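PDB 5K87: 2-methyl-aconitate isomerase from Shewanella oneidensis, which catalyses the cis-trans isomerization of 2-methyl-aconitate in the 2-methylcitrate cycle, the route by which the bacterium degrades propionate. Local coordinates for residues 180-185 against 379-384; 218-223 against 327-332. The protein carries 1 engineered substitution. All coordinates share one frame; numbering follows the deposited sequence.

In the fold
The two interactions lie side by side, their centres about 13 Å apart, and meet across one helix. Interaction 1 pairs strand 179-184 with strand 374-391; interaction 2 sets the end of strand 213-221 against helix 324-334. Along the chain the order is 180-185, 218-223, 327-332, 379-384, so interaction 2 is nested inside the loop that interaction 1 closes. Val328 touches both: its CG2 meets Phe183 and Met382, its CG1 meets Ala380, and Gly223 packs on it from interaction 2. The helix, which begins at the substrate-binding Gly324, is thus held between the paired strands and the turn after Asn221. Both contacts lie near the active site, the side chains of Arg384 and Val328 about 7 Å and 8 Å from the bound malonate.

Interaction 1 (180-185 against 379-384); sequences QIEFMN and KAIMSR
Lys379 and Glu182 run side by side, pointing the same way, on the sheet face they share with Ile381. The lysine can be followed outward. Its CB lies 3.9 Å from Met184 SD. CG takes the crowded position between backbone N and carbonyl carbon (chi1 66°), and CD passes on toward the carboxylate of Glu182. CE packs 3.8 Å from Met184 CE. NZ ends in a salt bridge, 3.0 Å from Glu182 OE2. The ammonium meets that oxygen from above the carboxylate plane, while His153 bonds to OE1, so both carboxylate oxygens are engaged. Underneath is a regular antiparallel ladder: Ile181-Met382 and Phe183-Ala380 are the hydrogen-bonded pairs, alternating with the non-hydrogen-bonded Gln180-Ser383, Glu182-Ile381 and Met184-Lys379. Its shortest bond joins Phe183 N to Ala380 O at 2.7 Å, and that same carbonyl oxygen lies at the edge of the Phe183 ring, in its plane. On the buried face, which packs on helix 324-334, Met382 bends at chi3 (74°), bringing CE to 3.9 Å from Phe183 CE1; the two side chains cross obliquely. Beyond them, Arg384 donates from NE to Ser383 O and from NH2 to the substrate-binding Asn111.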
loop_
_atom_site.group_PDB
_atom_site.type_symbol
_atom_site.label_atom_id
_atom_site.label_comp_id
_atom_site.label_asym_id
_atom_site.label_seq_id
_atom_site.Cartn_x
_atom_site.Cartn_y
_atom_site.Cartn_z
ATOM N N GLN A 180 21.223 -7.176 -13.862
ATOM C CA GLN A 180 20.972 -8.446 -14.515
ATOM C C GLN A 180 21.008 -9.583 -13.499
ATOM O O GLN A 180 21.916 -9.666 -12.662
ATOM C CB GLN A 180 21.979 -8.642 -15.652
ATOM C CG GLN A 180 21.891 -7.514 -16.675
ATOM C CD GLN A 180 22.879 -7.639 -17.809
ATOM O OE1 GLN A 180 23.848 -8.393 -17.726
ATOM N NE2 GLN A 180 22.640 -6.888 -18.882
ATOM N N ILE A 181 19.999 -10.450 -13.584
ATOM C CA ILE A 181 19.846 -11.577 -12.671
ATOM C C ILE A 181 19.924 -12.891 -13.434
ATOM O O ILE A 181 19.469 -12.968 -14.572
ATOM C CB ILE A 181 18.478 -11.524 -11.963
ATOM C CG1 ILE A 181 18.255 -10.149 -11.341
ATOM C CG2 ILE A 181 18.373 -12.616 -10.908
ATOM C CD1 ILE A 181 19.260 -9.806 -10.290
ATOM N N GLU A 182 20.501 -13.919 -12.817
ATOM C CA GLU A 182 20.582 -15.231 -13.456
ATOM C C GLU A 182 20.208 -16.328 -12.479
ATOM O O GLU A 182 20.900 -16.539 -11.472
ATOM C CB GLU A 182 21.999 -15.503 -13.948
ATOM C CG GLU A 182 22.549 -14.415 -14.839
ATOM C CD GLU A 182 23.955 -14.695 -15.292
ATOM O OE1 GLU A 182 24.559 -13.803 -15.920
ATOM O OE2 GLU A 182 24.450 -15.812 -15.028
ATOM N N PHE A 183 19.141 -17.049 -12.806
ATOM C CA PHE A 183 18.652 -18.138 -11.986
ATOM C C PHE A 183 19.288 -19.410 -12.518
ATOM O O PHE A 183 18.894 -19.916 -13.581
ATOM C CB PHE A 183 17.130 -18.224 -12.090
ATOM C CG PHE A 183 16.412 -17.005 -11.552
ATOM C CD1 PHE A 183 16.361 -15.824 -12.284
ATOM C CD2 PHE A 183 15.764 -17.053 -10.327
ATOM C CE1 PHE A 183 15.681 -14.708 -11.787
ATOM C CE2 PHE A 183 15.091 -15.942 -9.825
ATOM C CZ PHE A 183 15.047 -14.773 -10.554
ATOM N N MET A 184 20.285 -19.923 -11.803
ATOM C CA MET A 184 21.021 -21.097 -12.267
ATOM C C MET A 184 20.233 -22.378 -12.027
ATOM O O MET A 184 19.589 -22.540 -10.987
ATOM C CB MET A 184 22.362 -21.193 -11.545
ATOM C CG MET A 184 23.230 -19.956 -11.668
ATOM S SD MET A 184 23.573 -19.443 -13.363
ATOM C CE MET A 184 24.459 -20.870 -13.983
ATOM N N ASN A 185 20.290 -23.288 -13.002
ATOM C CA ASN A 185 19.698 -24.623 -12.870
ATOM C C ASN A 185 18.309 -24.589 -12.220
ATOM O O ASN A 185 18.093 -25.201 -11.173
ATOM C CB ASN A 185 20.651 -25.526 -12.074
ATOM C CG ASN A 185 20.172 -26.965 -11.984
ATOM O OD1 ASN A 185 19.589 -27.500 -12.927
ATOM N ND2 ASN A 185 20.409 -27.596 -10.836
ATOM N N LYS A 379 20.220 -22.130 -17.162
ATOM C CA LYS A 379 19.934 -20.899 -16.441
ATOM C C LYS A 379 18.788 -20.171 -17.108
ATOM O O LYS A 379 18.483 -20.396 -18.289
ATOM C CB LYS A 379 21.164 -19.988 -16.393
ATOM C CG LYS A 379 21.588 -19.468 -17.752
ATOM C CD LYS A 379 22.612 -18.341 -17.640
ATOM C CE LYS A 379 23.972 -18.850 -17.202
ATOM N NZ LYS A 379 24.998 -17.762 -17.213
ATOM N N ALA A 380 18.144 -19.309 -16.331
ATOM C CA ALA A 380 17.181 -18.353 -16.851
ATOM C C ALA A 380 17.640 -16.963 -16.445
ATOM O O ALA A 380 18.124 -16.762 -15.326
ATOM C CB ALA A 380 15.801 -18.634 -16.311
ATOM N N ILE A 381 17.508 -16.004 -17.350
ATOM C CA ILE A 381 18.032 -14.667 -17.102
ATOM C C ILE A 381 16.994 -13.596 -17.376
ATOM O O ILE A 381 16.113 -13.758 -18.228
ATOM C CB ILE A 381 19.282 -14.385 -17.959
ATOM C CG1 ILE A 381 18.912 -14.255 -19.430
ATOM C CG2 ILE A 381 20.324 -15.482 -17.777
ATOM C CD1 ILE A 381 20.043 -13.751 -20.295
ATOM N N MET A 382 17.076 -12.506 -16.618
ATOM C CA MET A 382 16.254 -11.338 -16.876
ATOM C C MET A 382 16.941 -10.141 -16.234
ATOM O O MET A 382 17.854 -10.300 -15.430
ATOM C CB MET A 382 14.848 -11.526 -16.300
ATOM C CG MET A 382 14.826 -11.570 -14.784
ATOM S SD MET A 382 13.215 -11.910 -14.045
ATOM C CE MET A 382 13.062 -13.648 -14.415
ATOM N N SER A 383 16.498 -8.950 -16.594
ATOM C CA SER A 383 16.996 -7.739 -15.963
ATOM C C SER A 383 15.930 -7.124 -15.081
ATOM O O SER A 383 14.749 -7.087 -15.440
ATOM C CB SER A 383 17.441 -6.739 -17.014
ATOM O OG SER A 383 18.605 -7.218 -17.667
ATOM N N ARG A 384 16.364 -6.643 -13.923
ATOM C CA ARG A 384 15.499 -5.918 -13.007
ATOM C C ARG A 384 16.251 -4.648 -12.592
ATOM O O ARG A 384 17.156 -4.203 -13.306
ATOM C CB ARG A 384 15.124 -6.823 -11.821
ATOM C CG ARG A 384 14.399 -8.130 -12.205
ATOM C CD ARG A 384 12.880 -7.974 -12.361
ATOM N NE ARG A 384 12.473 -7.397 -13.639
ATOM C CZ ARG A 384 11.212 -7.134 -13.958
ATOM N NH1 ARG A 384 10.911 -6.638 -15.146
ATOM N NH2 ARG A 384 10.244 -7.349 -13.075
#

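Interaction 2 (218-223 against 327-332); sequences TMINAG and AVAIGT
Ala329 and Val328 press against the end of the 218-223 segment, where the chain leaves its strand and the contact is tightest. Ala329 CB sits only 3.2 Å from Ala222 O. Having no beta carbon to meet Val328 CB or crowd the carbonyl oxygen of Ala222, Gly223 brings its CA to 3.6 Å from Val328 CG1. One turn further along the helix the contact is methyl to methyl, Thr332 CG2 touching Ala222 CB at 3.8 Å and Ile220 CD1 at 3.9 Å. Thr332 OG1, anti to the carbonyl carbon (chi1 -58°), turns back and donates to Val328 O at 2.8 Å, from the face of that carbonyl opposite to Thr332 N. An alanine in place of Thr332 would probably open a gap beside Ile220 CD1 and Ala222 CB and leave Val328 O with one donor fewer. The slacker edge is Ile220 CG2, 4.2 Å from Ala329 CB. No hydrogen bond links the segments. Asn221, partly exposed, points away from the helix and bonds through ND2 to Gly194 O. All this is consistent with the diaminopimelate epimerase fold, in which strands wrap a central helix whose N-terminal end faces the active site, here at Gly324.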
loop_
_atom_site.group_PDB
_atom_site.type_symbol
_atom_site.label_atom_id
_atom_site.label_comp_id
_atom_site.label_asym_id
_atom_site.label_seq_id
_atom_site.Cartn_x
_atom_site.Cartn_y
_atom_site.Cartn_z
ATOM N N THR A 218 0.078 -27.033 -18.444
ATOM C CA THR A 218 1.464 -27.402 -18.244
ATOM C C THR A 218 1.819 -27.109 -16.799
ATOM O O THR A 218 1.631 -25.991 -16.314
ATOM C CB THR A 218 2.418 -26.639 -19.171
ATOM O OG1 THR A 218 2.264 -27.132 -20.505
ATOM C CG2 THR A 218 3.857 -26.850 -18.732
ATOM N N MET A 219 2.298 -28.124 -16.104
ATOM C CA MET A 219 2.713 -27.992 -14.721
ATOM C C MET A 219 4.218 -28.145 -14.663
ATOM O O MET A 219 4.766 -29.207 -14.975
ATOM C CB MET A 219 2.005 -29.045 -13.874
ATOM C CG MET A 219 0.530 -28.712 -13.671
ATOM S SD MET A 219 -0.525 -30.049 -13.080
ATOM C CE MET A 219 -0.720 -30.993 -14.589
ATOM N N ILE A 220 4.887 -27.063 -14.291
ATOM C CA ILE A 220 6.338 -27.024 -14.311
ATOM C C ILE A 220 6.877 -26.544 -12.972
ATOM O O ILE A 220 6.267 -25.705 -12.306
ATOM C CB ILE A 220 6.837 -26.127 -15.469
ATOM C CG1 ILE A 220 8.343 -26.284 -15.679
ATOM C CG2 ILE A 220 6.444 -24.665 -15.252
ATOM C CD1 ILE A 220 8.848 -25.610 -16.940
ATOM N N ASN A 221 8.008 -27.096 -12.561
ATOM C CA ASN A 221 8.654 -26.651 -11.343
ATOM C C ASN A 221 10.014 -26.075 -11.699
ATOM O O ASN A 221 11.020 -26.788 -11.735
ATOM C CB ASN A 221 8.777 -27.788 -10.336
ATOM C CG ASN A 221 8.990 -27.283 -8.933
ATOM O OD1 ASN A 221 9.429 -26.148 -8.734
ATOM N ND2 ASN A 221 8.691 -28.123 -7.946
ATOM N N ALA A 222 10.021 -24.781 -12.007
ATOM C CA ALA A 222 11.226 -24.038 -12.348
ATOM C C ALA A 222 10.974 -22.587 -11.951
ATOM O O ALA A 222 10.011 -21.986 -12.413
ATOM C CB ALA A 222 11.509 -24.146 -13.841
ATOM N N GLY A 223 11.813 -22.035 -11.081
ATOM C CA GLY A 223 11.564 -20.726 -10.501
ATOM C C GLY A 223 10.631 -20.837 -9.306
ATOM O O GLY A 223 10.983 -20.453 -8.184
ATOM N N ALA A 327 8.167 -15.566 -13.894
ATOM C CA ALA A 327 8.864 -15.208 -15.121
ATOM C C ALA A 327 9.904 -16.271 -15.483
ATOM O O ALA A 327 10.069 -16.599 -16.657
ATOM C CB ALA A 327 9.502 -13.823 -15.008
ATOM N N VAL A 328 10.605 -16.800 -14.483
ATOM C CA VAL A 328 11.511 -17.917 -14.703
ATOM C C VAL A 328 10.754 -19.145 -15.217
ATOM O O VAL A 328 11.209 -19.809 -16.156
ATOM C CB VAL A 328 12.291 -18.270 -13.432
ATOM C CG1 VAL A 328 13.043 -19.584 -13.604
ATOM C CG2 VAL A 328 13.237 -17.122 -13.070
ATOM N N ALA A 329 9.601 -19.446 -14.628
ATOM C CA ALA A 329 8.800 -20.574 -15.085
ATOM C C ALA A 329 8.342 -20.375 -16.532
ATOM O O ALA A 329 8.318 -21.332 -17.318
ATOM C CB ALA A 329 7.601 -20.785 -14.160
ATOM N N ILE A 330 7.969 -19.147 -16.889
ATOM C CA ILE A 330 7.549 -18.817 -18.248
ATOM C C ILE A 330 8.696 -19.027 -19.229
ATOM O O ILE A 330 8.530 -19.687 -20.259
ATOM C CB ILE A 330 7.037 -17.365 -18.350
ATOM C CG1 ILE A 330 5.736 -17.207 -17.571
ATOM C CG2 ILE A 330 6.818 -16.962 -19.819
ATOM C CD1 ILE A 330 5.390 -15.762 -17.251
ATOM N N GLY A 331 9.853 -18.451 -18.928
ATOM C CA GLY A 331 10.993 -18.562 -19.825
ATOM C C GLY A 331 11.441 -20.004 -19.990
ATOM O O GLY A 331 11.776 -20.446 -21.101
ATOM N N THR A 332 11.464 -20.745 -18.887
ATOM C CA THR A 332 11.841 -22.152 -18.914
ATOM C C THR A 332 10.838 -22.977 -19.718
ATOM O O THR A 332 11.228 -23.763 -20.597
ATOM C CB THR A 332 11.981 -22.716 -17.481
ATOM O OG1 THR A 332 12.963 -21.952 -16.766
ATOM C CG2 THR A 332 12.394 -24.180 -17.506
#